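Long-range contacts in aminoglycoside phosphotransferase (Mycobacterium smegmatis, PDB 6EF6), which phosphorylates (S)-1-amino-2-propanol as a kinase associated with the aminoacetone utilization microcompartment: residues 100-105 with 127-132; 86-91 with 251-256; 35-40 with 110-115; 47-52 with 135-140. All coordinates share one frame; numbering follows the deposited sequence.

Contact 1. Residues 100-105 with 127-132. With BEZ (benzoic acid), chain B.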
loop_
_atom_site.group_PDB
_atom_site.type_symbol
_atom_site.label_atom_id
_atom_site.label_comp_id
_atom_site.label_asym_id
_atom_site.label_seq_id
_atom_site.Cartn_x
_atom_site.Cartn_y
_atom_site.Cartn_z
ATOM N N PRO A 100 -9.031 7.444 -7.751
ATOM C CA PRO A 100 -10.478 7.466 -7.493
ATOM C C PRO A 100 -11.006 8.876 -7.311
ATOM O O PRO A 100 -10.297 9.777 -6.858
ATOM C CB PRO A 100 -10.622 6.681 -6.187
ATOM C CG PRO A 100 -9.308 5.864 -6.073
ATOM C CD PRO A 100 -8.298 6.804 -6.642
ATOM N N THR A 101 -12.289 9.037 -7.642
ATOM C CA THR A 101 -13.026 10.279 -7.442
ATOM C C THR A 101 -14.009 10.110 -6.295
ATOM O O THR A 101 -14.852 9.209 -6.312
ATOM C CB THR A 101 -13.812 10.653 -8.694
ATOM O OG1 THR A 101 -12.903 10.860 -9.790
ATOM C CG2 THR A 101 -14.579 11.933 -8.470
ATOM N N VAL A 102 -13.925 10.998 -5.310
ATOM C CA VAL A 102 -14.796 10.901 -4.156
ATOM C C VAL A 102 -16.215 11.319 -4.543
ATOM O O VAL A 102 -16.418 12.276 -5.303
ATOM C CB VAL A 102 -14.229 11.782 -3.028
ATOM C CG1 VAL A 102 -15.256 11.899 -1.891
ATOM C CG2 VAL A 102 -12.947 11.223 -2.506
ATOM N N VAL A 103 -17.202 10.589 -4.033
ATOM C CA VAL A 103 -18.618 10.963 -4.142
ATOM C C VAL A 103 -19.012 11.627 -2.825
ATOM O O VAL A 103 -19.054 10.942 -1.796
ATOM C CB VAL A 103 -19.492 9.730 -4.402
ATOM C CG1 VAL A 103 -20.999 10.079 -4.349
ATOM C CG2 VAL A 103 -19.145 9.138 -5.717
ATOM N N PRO A 104 -19.296 12.920 -2.804
ATOM C CA PRO A 104 -19.713 13.530 -1.540
ATOM C C PRO A 104 -21.075 13.035 -1.085
ATOM O O PRO A 104 -21.934 12.655 -1.886
ATOM C CB PRO A 104 -19.763 15.030 -1.858
ATOM C CG PRO A 104 -18.847 15.194 -3.030
ATOM C CD PRO A 104 -19.041 13.941 -3.834
ATOM N N ALA A 105 -21.245 13.048 0.232
ATOM C CA ALA A 105 -22.510 12.688 0.856
ATOM C C ALA A 105 -23.546 13.769 0.574
ATOM O O ALA A 105 -23.251 14.803 -0.049
ATOM C CB ALA A 105 -22.332 12.514 2.358
ATOM N N VAL A 127 -15.868 6.287 3.152
ATOM C CA VAL A 127 -15.704 7.143 1.976
ATOM C C VAL A 127 -16.330 6.442 0.772
ATOM O O VAL A 127 -16.183 5.228 0.602
ATOM C CB VAL A 127 -14.221 7.524 1.709
ATOM C CG1 VAL A 127 -14.148 8.457 0.528
ATOM C CG2 VAL A 127 -13.597 8.134 2.923
ATOM N N HIS A 128 -17.060 7.198 -0.043
ATOM C CA HIS A 128 -17.741 6.711 -1.240
ATOM C C HIS A 128 -16.979 7.202 -2.461
ATOM O O HIS A 128 -16.613 8.380 -2.526
ATOM C CB HIS A 128 -19.170 7.242 -1.238
ATOM C CG HIS A 128 -20.105 6.567 -2.194
ATOM N ND1 HIS A 128 -21.434 6.928 -2.271
ATOM C CD2 HIS A 128 -19.946 5.547 -3.069
ATOM C CE1 HIS A 128 -22.048 6.178 -3.164
ATOM N NE2 HIS A 128 -21.175 5.321 -3.656
ATOM N N PHE A 129 -16.698 6.309 -3.405
ATOM C CA PHE A 129 -15.976 6.648 -4.624
ATOM C C PHE A 129 -16.795 6.294 -5.862
ATOM O O PHE A 129 -17.623 5.374 -5.831
ATOM C CB PHE A 129 -14.651 5.856 -4.699
ATOM C CG PHE A 129 -13.675 6.166 -3.581
ATOM C CD1 PHE A 129 -12.888 7.313 -3.622
ATOM C CD2 PHE A 129 -13.522 5.286 -2.506
ATOM C CE1 PHE A 129 -11.965 7.580 -2.602
ATOM C CE2 PHE A 129 -12.629 5.546 -1.478
ATOM C CZ PHE A 129 -11.819 6.685 -1.536
ATOM N N GLU A 130 -16.503 6.975 -6.980
ATOM C CA GLU A 130 -17.111 6.604 -8.247
ATOM C C GLU A 130 -16.587 5.242 -8.681
ATOM O O GLU A 130 -15.518 4.789 -8.244
ATOM C CB GLU A 130 -16.829 7.652 -9.327
ATOM C CG GLU A 130 -17.406 9.026 -8.998
ATOM C CD GLU A 130 -17.321 10.023 -10.140
ATOM O OE1 GLU A 130 -16.691 9.718 -11.174
ATOM O OE2 GLU A 130 -17.882 11.131 -9.990
ATOM N N MET A 131 -17.349 4.592 -9.556
ATOM C CA MET A 131 -16.943 3.291 -10.074
ATOM C C MET A 131 -15.575 3.412 -10.755
ATOM O O MET A 131 -15.216 4.451 -11.322
ATOM C CB MET A 131 -18.003 2.751 -11.045
ATOM C CG MET A 131 -17.745 1.364 -11.547
ATOM S SD MET A 131 -17.473 0.203 -10.216
ATOM C CE MET A 131 -17.238 -1.326 -11.093
ATOM N N VAL A 132 -14.787 2.345 -10.639
ATOM C CA VAL A 132 -13.447 2.253 -11.209
ATOM C C VAL A 132 -13.421 1.059 -12.150
ATOM O O VAL A 132 -13.820 -0.043 -11.762
ATOM C CB VAL A 132 -12.403 2.072 -10.095
ATOM C CG1 VAL A 132 -11.017 1.780 -10.700
ATOM C CG2 VAL A 132 -12.342 3.298 -9.195
HETATM C C BEZ B . -9.908 2.114 -1.689
HETATM O O1 BEZ B . -9.328 3.164 -1.412
HETATM O O2 BEZ B . -9.915 1.167 -0.851
HETATM C C1 BEZ B . -10.577 2.002 -3.016
HETATM C C2 BEZ B . -10.878 0.762 -3.547
HETATM C C3 BEZ B . -11.505 0.680 -4.785
HETATM C C4 BEZ B . -11.811 1.838 -5.487
HETATM C C5 BEZ B . -11.509 3.084 -4.946
HETATM C C6 BEZ B . -10.883 3.158 -3.719
HETATM O O HOH W 1 -13.474 6.550 -8.556
HETATM O O HOH W 2 -18.169 12.544 -7.493
HETATM O O HOH W 3 -17.801 9.980 0.627
#
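Thr-101 O lies at the edge of the Phe-129 ring, near its plane, while Pro-100 CB and Val-102 CG2 approach obliquely. The closest of these contacts is Pro-100 CB to Phe-129 CD1 at 3.5 Å. One face of the phenyl ring receives the bound benzoic acid, whose C6 stands 3.6 Å from Phe-129 CD2; the opposite face rests on CG1 of Val-127. The imidazole of His-128 illustrates a CH-pi contact, with CB of Val-103 over one face at 4.2 Å from the centroid, while its NE2 is hydrogen-bonded to Ser-66. The backbones that carry the rings are joined by a single beta bridge between Val-102 and Phe-129. Its two bonds run from Glu-130 N to Thr-101 O (2.9 Å) and from Val-103 N to His-128 O (2.7 Å), the second nearly straight at 173° although the donor stands above the carbonyl plane. A water spans Thr-101 N and Glu-130 O. The bridge fastens the loop that follows helix 78-94 to strand 124-130, which on its other side pairs with strand 64-70, while Phe-129 and Val-127 also pack on that helix.

Contact 2. Residues 86-91 with 251-256. With NA (sodium ion), chain D; BEZ (benzoic acid), chain B.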
loop_
_atom_site.group_PDB
_atom_site.type_symbol
_atom_site.label_atom_id
_atom_site.label_comp_id
_atom_site.label_asym_id
_atom_site.label_seq_id
_atom_site.Cartn_x
_atom_site.Cartn_y
_atom_site.Cartn_z
ATOM N N ASP A 86 -7.347 14.863 0.029
ATOM C CA ASP A 86 -6.741 16.062 -0.563
ATOM C C ASP A 86 -5.644 15.700 -1.561
ATOM O O ASP A 86 -5.515 16.339 -2.614
ATOM C CB ASP A 86 -6.151 16.933 0.540
ATOM C CG ASP A 86 -7.223 17.686 1.357
ATOM O OD1 ASP A 86 -8.371 17.818 0.861
ATOM O OD2 ASP A 86 -6.888 18.101 2.482
ATOM N N TRP A 87 -4.842 14.648 -1.284
ATOM C CA TRP A 87 -3.877 14.235 -2.289
ATOM C C TRP A 87 -4.583 13.692 -3.524
ATOM O O TRP A 87 -4.178 13.992 -4.663
ATOM C CB TRP A 87 -2.896 13.212 -1.726
ATOM C CG TRP A 87 -1.687 12.982 -2.585
ATOM C CD1 TRP A 87 -1.200 13.803 -3.547
ATOM C CD2 TRP A 87 -0.796 11.844 -2.575
ATOM N NE1 TRP A 87 -0.089 13.265 -4.137
ATOM C CE2 TRP A 87 0.182 12.044 -3.575
ATOM C CE3 TRP A 87 -0.760 10.671 -1.844
ATOM C CZ2 TRP A 87 1.215 11.168 -3.809
ATOM C CZ3 TRP A 87 0.248 9.769 -2.098
ATOM C CH2 TRP A 87 1.224 10.002 -3.089
ATOM N N LEU A 88 -5.632 12.877 -3.333
ATOM C CA LEU A 88 -6.348 12.371 -4.498
ATOM C C LEU A 88 -6.873 13.509 -5.346
ATOM O O LEU A 88 -6.788 13.458 -6.580
ATOM C CB LEU A 88 -7.521 11.455 -4.101
ATOM C CG LEU A 88 -7.226 10.209 -3.310
ATOM C CD1 LEU A 88 -8.515 9.410 -3.062
ATOM C CD2 LEU A 88 -6.181 9.351 -3.998
ATOM N N ALA A 89 -7.401 14.548 -4.711
ATOM C CA ALA A 89 -7.953 15.665 -5.470
ATOM C C ALA A 89 -6.875 16.369 -6.287
ATOM O O ALA A 89 -7.124 16.790 -7.426
ATOM C CB ALA A 89 -8.641 16.640 -4.516
ATOM N N ALA A 90 -5.678 16.512 -5.722
ATOM C CA ALA A 90 -4.566 17.134 -6.446
ATOM C C ALA A 90 -4.072 16.235 -7.568
ATOM O O ALA A 90 -3.786 16.712 -8.668
ATOM C CB ALA A 90 -3.444 17.448 -5.471
ATOM N N LEU A 91 -3.999 14.926 -7.323
ATOM C CA LEU A 91 -3.588 13.998 -8.380
ATOM C C LEU A 91 -4.589 14.017 -9.531
ATOM O O LEU A 91 -4.199 13.963 -10.701
ATOM C CB LEU A 91 -3.422 12.576 -7.819
ATOM C CG LEU A 91 -2.212 12.419 -6.908
ATOM C CD1 LEU A 91 -2.386 11.122 -6.111
ATOM C CD2 LEU A 91 -0.896 12.420 -7.660
ATOM N N ILE A 251 -5.617 2.594 -6.703
ATOM C CA ILE A 251 -6.602 2.609 -5.635
ATOM C C ILE A 251 -5.878 2.438 -4.291
ATOM O O ILE A 251 -4.661 2.205 -4.214
ATOM C CB ILE A 251 -7.685 1.524 -5.837
ATOM C CG1 ILE A 251 -7.097 0.124 -5.748
ATOM C CG2 ILE A 251 -8.419 1.745 -7.156
ATOM C CD1 ILE A 251 -8.127 -0.948 -5.417
ATOM N N ASP A 252 -6.651 2.516 -3.203
ATOM C CA ASP A 252 -6.190 2.133 -1.868
ATOM C C ASP A 252 -4.971 2.938 -1.428
ATOM O O ASP A 252 -3.919 2.398 -1.089
ATOM C CB ASP A 252 -5.909 0.631 -1.784
ATOM C CG ASP A 252 -5.694 0.153 -0.352
ATOM O OD1 ASP A 252 -5.947 0.938 0.575
ATOM O OD2 ASP A 252 -5.261 -1.007 -0.174
ATOM N N PHE A 253 -5.199 4.255 -1.346
ATOM C CA PHE A 253 -4.234 5.202 -0.764
ATOM C C PHE A 253 -4.271 5.195 0.775
ATOM O O PHE A 253 -3.745 6.114 1.412
ATOM C CB PHE A 253 -4.441 6.632 -1.330
ATOM C CG PHE A 253 -3.928 6.856 -2.709
ATOM C CD1 PHE A 253 -4.586 6.339 -3.837
ATOM C CD2 PHE A 253 -2.848 7.701 -2.929
ATOM C CE1 PHE A 253 -4.126 6.595 -5.114
ATOM C CE2 PHE A 253 -2.397 7.936 -4.223
ATOM C CZ PHE A 253 -3.020 7.403 -5.307
ATOM N N ASP A 254 -4.932 4.216 1.407
ATOM C CA ASP A 254 -5.170 4.332 2.839
ATOM C C ASP A 254 -3.904 4.192 3.687
ATOM O O ASP A 254 -3.971 4.546 4.865
ATOM C CB ASP A 254 -6.190 3.271 3.262
ATOM C CG ASP A 254 -6.704 3.474 4.697
ATOM O OD1 ASP A 254 -7.184 4.570 5.060
ATOM O OD2 ASP A 254 -6.666 2.496 5.492
ATOM N N ASP A 255 -2.810 3.673 3.172
ATOM C CA ASP A 255 -1.527 3.639 3.879
ATOM C C ASP A 255 -0.635 4.812 3.523
ATOM O O ASP A 255 0.516 4.854 3.919
ATOM C CB ASP A 255 -0.755 2.319 3.697
ATOM C CG ASP A 255 -1.275 1.188 4.519
ATOM O OD1 ASP A 255 -2.023 1.426 5.476
ATOM O OD2 ASP A 255 -0.920 0.035 4.124
ATOM N N CYS A 256 -1.123 5.777 2.762
ATOM C CA CYS A 256 -0.212 6.813 2.288
ATOM C C CYS A 256 0.307 7.654 3.455
ATOM O O CYS A 256 -0.318 7.798 4.501
ATOM C CB CYS A 256 -0.867 7.696 1.218
ATOM S SG CYS A 256 -2.042 8.978 1.771
HETATM NA NA NA D . -3.505 -1.442 1.692
HETATM C C BEZ B . -9.908 2.114 -1.689
HETATM O O1 BEZ B . -9.328 3.164 -1.412
HETATM O O2 BEZ B . -9.915 1.167 -0.851
HETATM C C1 BEZ B . -10.577 2.002 -3.016
HETATM C C2 BEZ B . -10.878 0.762 -3.547
HETATM C C3 BEZ B . -11.505 0.680 -4.785
HETATM C C4 BEZ B . -11.811 1.838 -5.487
HETATM C C5 BEZ B . -11.509 3.084 -4.946
HETATM C C6 BEZ B . -10.883 3.158 -3.719
HETATM O O HOH W 4 -3.283 0.751 1.816
HETATM O O HOH W 5 -5.726 -1.105 2.726
HETATM O O HOH W 6 -2.627 -1.917 3.461
#
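Trp-87 and Phe-253 are brought together by different first torsions: the indole swings anti to its own backbone nitrogen (chi1 -166°), whereas the Phe-253 ring lies anti to its carbonyl carbon (chi1 -76°) and reaches toward helix 78-94. The result is an offset edge-to-face pair, the edge of Phe-253 directed at the face of Trp-87, with six-membered centroids 5.4 Å apart and planes at 89°. Leu-88 CD2 sits over the centre of the phenyl face, 3.5 Å from the Phe-253 centroid, a tight CH-pi contact. Leu-91 CD1 adds an oblique contact 3.7 Å from Phe-253 CE2, and Cys-256 sets its CB at the indole edge. The indole NE1 is engaged by His-160. One residue before Phe-253, Asp-252 OD2 binds sodium at 2.6 Å, a site shared with Asp-231 and three waters. Asp-Phe-Asp at 252-254 is probably the counterpart of the Asp-Phe-Gly motif of protein kinases, whose phenylalanine likewise packs on a helix of the N-terminal lobe and follows the metal-binding aspartate.

Contact 3. Residues 35-40 with 110-115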
loop_
_atom_site.group_PDB
_atom_site.type_symbol
_atom_site.label_atom_id
_atom_site.label_comp_id
_atom_site.label_asym_id
_atom_site.label_seq_id
_atom_site.Cartn_x
_atom_site.Cartn_y
_atom_site.Cartn_z
ATOM N N LEU A 35 -25.296 4.105 3.441
ATOM C CA LEU A 35 -26.059 4.383 2.228
ATOM C C LEU A 35 -27.078 5.485 2.434
ATOM O O LEU A 35 -27.392 6.220 1.491
ATOM C CB LEU A 35 -26.738 3.116 1.713
ATOM C CG LEU A 35 -25.780 2.060 1.148
ATOM C CD1 LEU A 35 -26.573 0.853 0.690
ATOM C CD2 LEU A 35 -24.934 2.611 0.008
ATOM N N THR A 36 -27.627 5.624 3.634
ATOM C CA THR A 36 -28.651 6.648 3.789
ATOM C C THR A 36 -28.078 8.047 3.607
ATOM O O THR A 36 -28.855 8.996 3.430
ATOM C CB THR A 36 -29.362 6.542 5.140
ATOM O OG1 THR A 36 -28.445 6.878 6.178
ATOM C CG2 THR A 36 -29.853 5.146 5.367
ATOM N N HIS A 37 -26.756 8.201 3.664
ATOM C CA HIS A 37 -26.127 9.516 3.527
ATOM C C HIS A 37 -25.801 9.884 2.088
ATOM O O HIS A 37 -25.292 10.975 1.841
ATOM C CB HIS A 37 -24.877 9.588 4.401
ATOM C CG HIS A 37 -25.197 9.544 5.852
ATOM N ND1 HIS A 37 -25.405 8.358 6.526
ATOM C CD2 HIS A 37 -25.422 10.532 6.748
ATOM C CE1 HIS A 37 -25.720 8.622 7.781
ATOM N NE2 HIS A 37 -25.747 9.933 7.941
ATOM N N TYR A 38 -26.122 9.034 1.138
ATOM C CA TYR A 38 -25.816 9.235 -0.261
ATOM C C TYR A 38 -27.095 9.114 -1.075
ATOM O O TYR A 38 -28.105 8.568 -0.620
ATOM C CB TYR A 38 -24.775 8.207 -0.723
ATOM C CG TYR A 38 -23.455 8.347 0.020
ATOM C CD1 TYR A 38 -22.488 9.284 -0.388
ATOM C CD2 TYR A 38 -23.149 7.544 1.108
ATOM C CE1 TYR A 38 -21.275 9.407 0.268
ATOM C CE2 TYR A 38 -21.922 7.655 1.764
ATOM C CZ TYR A 38 -20.980 8.581 1.327
ATOM O OH TYR A 38 -19.771 8.687 1.962
ATOM N N ASP A 39 -27.038 9.650 -2.293
ATOM C CA ASP A 39 -28.202 9.664 -3.157
ATOM C C ASP A 39 -28.525 8.299 -3.728
ATOM O O ASP A 39 -29.660 8.082 -4.167
ATOM C CB ASP A 39 -28.035 10.711 -4.249
ATOM C CG ASP A 39 -28.263 12.110 -3.726
ATOM O OD1 ASP A 39 -29.163 12.279 -2.870
ATOM O OD2 ASP A 39 -27.539 13.032 -4.142
ATOM N N VAL A 40 -27.576 7.373 -3.714
ATOM C CA VAL A 40 -27.880 6.018 -4.134
ATOM C C VAL A 40 -28.898 5.403 -3.176
ATOM O O VAL A 40 -28.861 5.630 -1.960
ATOM C CB VAL A 40 -26.578 5.204 -4.201
ATOM C CG1 VAL A 40 -25.927 5.153 -2.834
ATOM C CG2 VAL A 40 -26.868 3.818 -4.746
ATOM N N ARG A 110 -17.017 14.661 2.577
ATOM C CA ARG A 110 -16.325 13.573 1.907
ATOM C C ARG A 110 -16.209 12.330 2.766
ATOM O O ARG A 110 -16.162 11.225 2.227
ATOM C CB ARG A 110 -14.926 14.035 1.513
ATOM C CG ARG A 110 -14.957 15.174 0.526
ATOM C CD ARG A 110 -13.561 15.641 0.057
ATOM N NE ARG A 110 -12.756 16.090 1.174
ATOM C CZ ARG A 110 -11.457 16.396 1.054
ATOM N NH1 ARG A 110 -10.880 16.366 -0.134
ATOM N NH2 ARG A 110 -10.772 16.755 2.127
ATOM N N VAL A 111 -16.093 12.480 4.078
ATOM C CA VAL A 111 -15.973 11.352 4.998
ATOM C C VAL A 111 -17.236 11.289 5.841
ATOM O O VAL A 111 -17.530 12.225 6.593
ATOM C CB VAL A 111 -14.742 11.494 5.896
ATOM C CG1 VAL A 111 -14.590 10.224 6.763
ATOM C CG2 VAL A 111 -13.500 11.752 5.018
ATOM N N VAL A 112 -17.967 10.180 5.736
ATOM C CA VAL A 112 -19.170 9.945 6.539
ATOM C C VAL A 112 -18.771 9.080 7.721
ATOM O O VAL A 112 -18.227 7.990 7.530
ATOM C CB VAL A 112 -20.262 9.241 5.714
ATOM C CG1 VAL A 112 -21.419 8.811 6.600
ATOM C CG2 VAL A 112 -20.752 10.159 4.604
ATOM N N THR A 113 -19.091 9.526 8.933
ATOM C CA THR A 113 -18.841 8.752 10.140
ATOM C C THR A 113 -20.165 8.224 10.644
ATOM O O THR A 113 -21.101 9.003 10.841
ATOM C CB THR A 113 -18.196 9.619 11.223
ATOM O OG1 THR A 113 -16.940 10.115 10.751
ATOM C CG2 THR A 113 -17.958 8.814 12.497
ATOM N N VAL A 114 -20.254 6.908 10.847
ATOM C CA VAL A 114 -21.496 6.357 11.371
ATOM C C VAL A 114 -21.223 5.636 12.679
ATOM O O VAL A 114 -20.184 5.000 12.876
ATOM C CB VAL A 114 -22.299 5.472 10.391
ATOM C CG1 VAL A 114 -22.543 6.217 9.067
ATOM C CG2 VAL A 114 -21.608 4.176 10.160
ATOM N N ASP A 115 -22.203 5.727 13.565
ATOM C CA ASP A 115 -22.092 5.256 14.930
ATOM C C ASP A 115 -23.121 4.158 15.137
ATOM O O ASP A 115 -24.330 4.446 15.108
ATOM C CB ASP A 115 -22.405 6.417 15.878
ATOM C CG ASP A 115 -21.854 6.203 17.278
ATOM O OD1 ASP A 115 -21.642 5.030 17.661
ATOM O OD2 ASP A 115 -21.636 7.210 17.994
HETATM O O HOH W 3 -17.801 9.980 0.627
#
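Val-112 forks between two aromatic side chains, His-37 and Tyr-38, and these three residues carry most of the interface. With CG1 anti to the backbone nitrogen (chi1 171°), the valine lays that methyl over one face of the His-37 imidazole, a CH-pi contact 4.1 Å from the centroid. Its other branch, CG2, meets the end of the tyrosine obliquely, 3.6 Å from Tyr-38 CZ and 3.2 Å from Tyr-38 OH. The two aromatic residues follow one another in a type I turn from Leu-35 to Tyr-38, closed by a 3.1 Å bond from Tyr-38 N to Leu-35 O. The valine belongs to 112-114, an outermost strand of the five-stranded antiparallel sheet of the N-terminal lobe of a kinase-like fold, where Val-112 pairs by backbone bonds with Val-126. The turn packs on the side of this strand that bears Val-112 and Val-114, while Val-111 points away from the turn and touches helix 78-94. The hydroxyl of Tyr-38 donates to a water at 2.7 Å from its OH, and the same water donates to Arg-110 O at 2.6 Å. Two more bonds, from His-128 N and to Val-103 O, give that water four partners. The Tyr-38 ring also stands edge-to-face with His-128, and Val-114 CG1 approaches the imidazole of His-37 obliquely, 4.2 Å from His-37 CE1.

Contact 4. Residues 47-52 with 135-140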
loop_
_atom_site.group_PDB
_atom_site.type_symbol
_atom_site.label_atom_id
_atom_site.label_comp_id
_atom_site.label_asym_id
_atom_site.label_seq_id
_atom_site.Cartn_x
_atom_site.Cartn_y
_atom_site.Cartn_z
ATOM N N ARG A 47 -21.825 -5.705 -2.703
ATOM C CA ARG A 47 -20.995 -6.872 -3.002
ATOM C C ARG A 47 -19.624 -6.595 -2.407
ATOM O O ARG A 47 -18.965 -5.615 -2.789
ATOM C CB ARG A 47 -20.862 -7.038 -4.517
ATOM C CG ARG A 47 -19.857 -8.078 -4.989
ATOM C CD ARG A 47 -20.386 -9.466 -4.759
ATOM N NE ARG A 47 -21.679 -9.628 -5.398
ATOM C CZ ARG A 47 -22.548 -10.588 -5.102
ATOM N NH1 ARG A 47 -22.258 -11.485 -4.163
ATOM N NH2 ARG A 47 -23.712 -10.634 -5.737
ATOM N N LEU A 48 -19.181 -7.440 -1.483
ATOM C CA LEU A 48 -17.846 -7.261 -0.904
ATOM C C LEU A 48 -16.760 -7.550 -1.937
ATOM O O LEU A 48 -16.723 -8.632 -2.526
ATOM C CB LEU A 48 -17.658 -8.189 0.300
ATOM C CG LEU A 48 -16.312 -7.989 1.024
ATOM C CD1 LEU A 48 -16.221 -6.575 1.622
ATOM C CD2 LEU A 48 -16.098 -9.091 2.090
ATOM N N LEU A 49 -15.852 -6.592 -2.137
ATOM C CA LEU A 49 -14.763 -6.729 -3.098
ATOM C C LEU A 49 -13.488 -7.214 -2.409
ATOM O O LEU A 49 -13.281 -7.011 -1.210
ATOM C CB LEU A 49 -14.511 -5.383 -3.800
ATOM C CG LEU A 49 -15.706 -4.838 -4.593
ATOM C CD1 LEU A 49 -15.323 -3.539 -5.292
ATOM C CD2 LEU A 49 -16.234 -5.868 -5.608
ATOM N N ASN A 50 -12.622 -7.863 -3.182
ATOM C CA ASN A 50 -11.386 -8.434 -2.637
ATOM C C ASN A 50 -10.231 -7.437 -2.770
ATOM O O ASN A 50 -9.176 -7.720 -3.335
ATOM C CB ASN A 50 -11.074 -9.768 -3.296
ATOM C CG ASN A 50 -12.053 -10.836 -2.899
ATOM O OD1 ASN A 50 -12.799 -10.658 -1.940
ATOM N ND2 ASN A 50 -12.071 -11.931 -3.630
ATOM N N LEU A 51 -10.456 -6.274 -2.208
ATOM C CA LEU A 51 -9.528 -5.158 -2.297
ATOM C C LEU A 51 -9.424 -4.556 -0.909
ATOM O O LEU A 51 -10.417 -4.501 -0.178
ATOM C CB LEU A 51 -10.066 -4.090 -3.248
ATOM C CG LEU A 51 -10.574 -4.423 -4.662
ATOM C CD1 LEU A 51 -11.436 -3.316 -5.197
ATOM C CD2 LEU A 51 -9.444 -4.686 -5.584
ATOM N N SER A 52 -8.217 -4.133 -0.543
ATOM C CA SER A 52 -7.969 -3.339 0.659
ATOM C C SER A 52 -8.043 -4.137 1.952
ATOM O O SER A 52 -8.758 -5.120 2.018
ATOM C CB SER A 52 -8.943 -2.155 0.726
ATOM O OG SER A 52 -8.900 -1.542 1.996
ATOM N N ALA A 135 -12.957 -2.953 -11.173
ATOM C CA ALA A 135 -13.383 -3.296 -9.825
ATOM C C ALA A 135 -14.536 -4.286 -9.785
ATOM O O ALA A 135 -14.751 -4.900 -8.744
ATOM C CB ALA A 135 -13.801 -2.028 -9.070
ATOM N N GLU A 136 -15.299 -4.436 -10.862
ATOM C CA GLU A 136 -16.399 -5.385 -10.821
ATOM C C GLU A 136 -15.830 -6.802 -10.778
ATOM O O GLU A 136 -14.862 -7.102 -11.475
ATOM C CB GLU A 136 -17.304 -5.225 -12.037
ATOM C CG GLU A 136 -18.533 -6.107 -11.965
ATOM C CD GLU A 136 -19.487 -5.883 -13.116
ATOM O OE1 GLU A 136 -19.626 -4.724 -13.563
ATOM O OE2 GLU A 136 -20.100 -6.874 -13.567
ATOM N N PRO A 137 -16.360 -7.677 -9.931
ATOM C CA PRO A 137 -15.821 -9.039 -9.871
ATOM C C PRO A 137 -15.944 -9.737 -11.220
ATOM O O PRO A 137 -16.958 -9.594 -11.917
ATOM C CB PRO A 137 -16.708 -9.717 -8.825
ATOM C CG PRO A 137 -17.133 -8.608 -7.950
ATOM C CD PRO A 137 -17.346 -7.440 -8.867
ATOM N N ASP A 138 -14.917 -10.510 -11.585
ATOM C CA ASP A 138 -13.681 -10.681 -10.801
ATOM C C ASP A 138 -12.796 -9.463 -11.042
ATOM O O ASP A 138 -12.626 -9.045 -12.186
ATOM C CB ASP A 138 -12.931 -11.950 -11.209
ATOM C CG ASP A 138 -13.682 -13.216 -10.840
ATOM O OD1 ASP A 138 -14.391 -13.207 -9.810
ATOM O OD2 ASP A 138 -13.563 -14.218 -11.583
ATOM N N GLU A 139 -12.252 -8.909 -9.957
ATOM C CA GLU A 139 -11.467 -7.685 -10.045
ATOM C C GLU A 139 -10.243 -7.900 -10.923
ATOM O O GLU A 139 -9.555 -8.916 -10.820
ATOM C CB GLU A 139 -10.987 -7.282 -8.657
ATOM C CG GLU A 139 -12.101 -6.970 -7.675
ATOM C CD GLU A 139 -12.551 -8.187 -6.889
ATOM O OE1 GLU A 139 -12.186 -9.319 -7.265
ATOM O OE2 GLU A 139 -13.261 -8.021 -5.880
ATOM N N GLU A 140 -9.940 -6.914 -11.752
ATOM C CA GLU A 140 -8.850 -7.039 -12.704
ATOM C C GLU A 140 -7.816 -5.955 -12.437
ATOM O O GLU A 140 -8.142 -4.759 -12.385
ATOM C CB GLU A 140 -9.342 -6.977 -14.146
ATOM C CG GLU A 140 -8.261 -7.309 -15.159
ATOM C CD GLU A 140 -8.781 -7.341 -16.587
ATOM O OE1 GLU A 140 -10.013 -7.255 -16.781
ATOM O OE2 GLU A 140 -7.949 -7.452 -17.514
#
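The carboxylate of Glu-139 accepts the backbone N-H of Asn-50, with OE2 2.8 Å from Asn-50 N and an almost straight N-H...O angle of 175°. The donor comes from above the carboxylate plane, 48° out of it. A bend at chi2 (90°) turns the Glu-139 carboxylate to this amide, and OE2 also lies 3.4 Å from Leu-49 CA. Here a side chain holds a turn: Asn-50 is the centre of an inverse gamma turn, whose own bond from Leu-51 N to Leu-49 O is weak. Apolar packing flanks the polar link. Leu-49 CD2 rests on Pro-137 CG at 3.7 Å and Leu-49 CD1 faces Ala-135 CB at 4.3 Å; Ala-135 O is a close neighbour of CD2. Leu-51 CD2 lies against the Glu-139 CG methylene. Leu-51 and Ser-52 touch the bound benzoic acid. A turn between strands 45-48 and 55-61, beside that ligand, is consistent with the nucleotide-binding loop of kinase-like folds, tied here to the connection between strand 124-130 and helix 147-163, probably part of the interlobe linker.

Overall arrangement
Four closures of different span show how the N-terminal lobe of a kinase-like fold is knitted together and joined to the rest of the fold. From the N terminus, contact 3 opens first and joins the turn after helix 28-35 to edge strand 112-114. Contact 4 opens at strand 45-48, the other edge of the same sheet, and closes beyond strand 124-130. Contact 2 starts on helix 78-94 and closes last, 160 residues on, at the loop after strand 248-250. Contact 1 is the shortest loop, nested inside both contact 2 and contact 4. Contact 3 crosses the other three, and contacts 2 and 4 cross each other. Contacts 1, 2 and 4 converge on benzoic acid, while the Asp-86 to Arg-110 salt bridge links contacts 2 and 3.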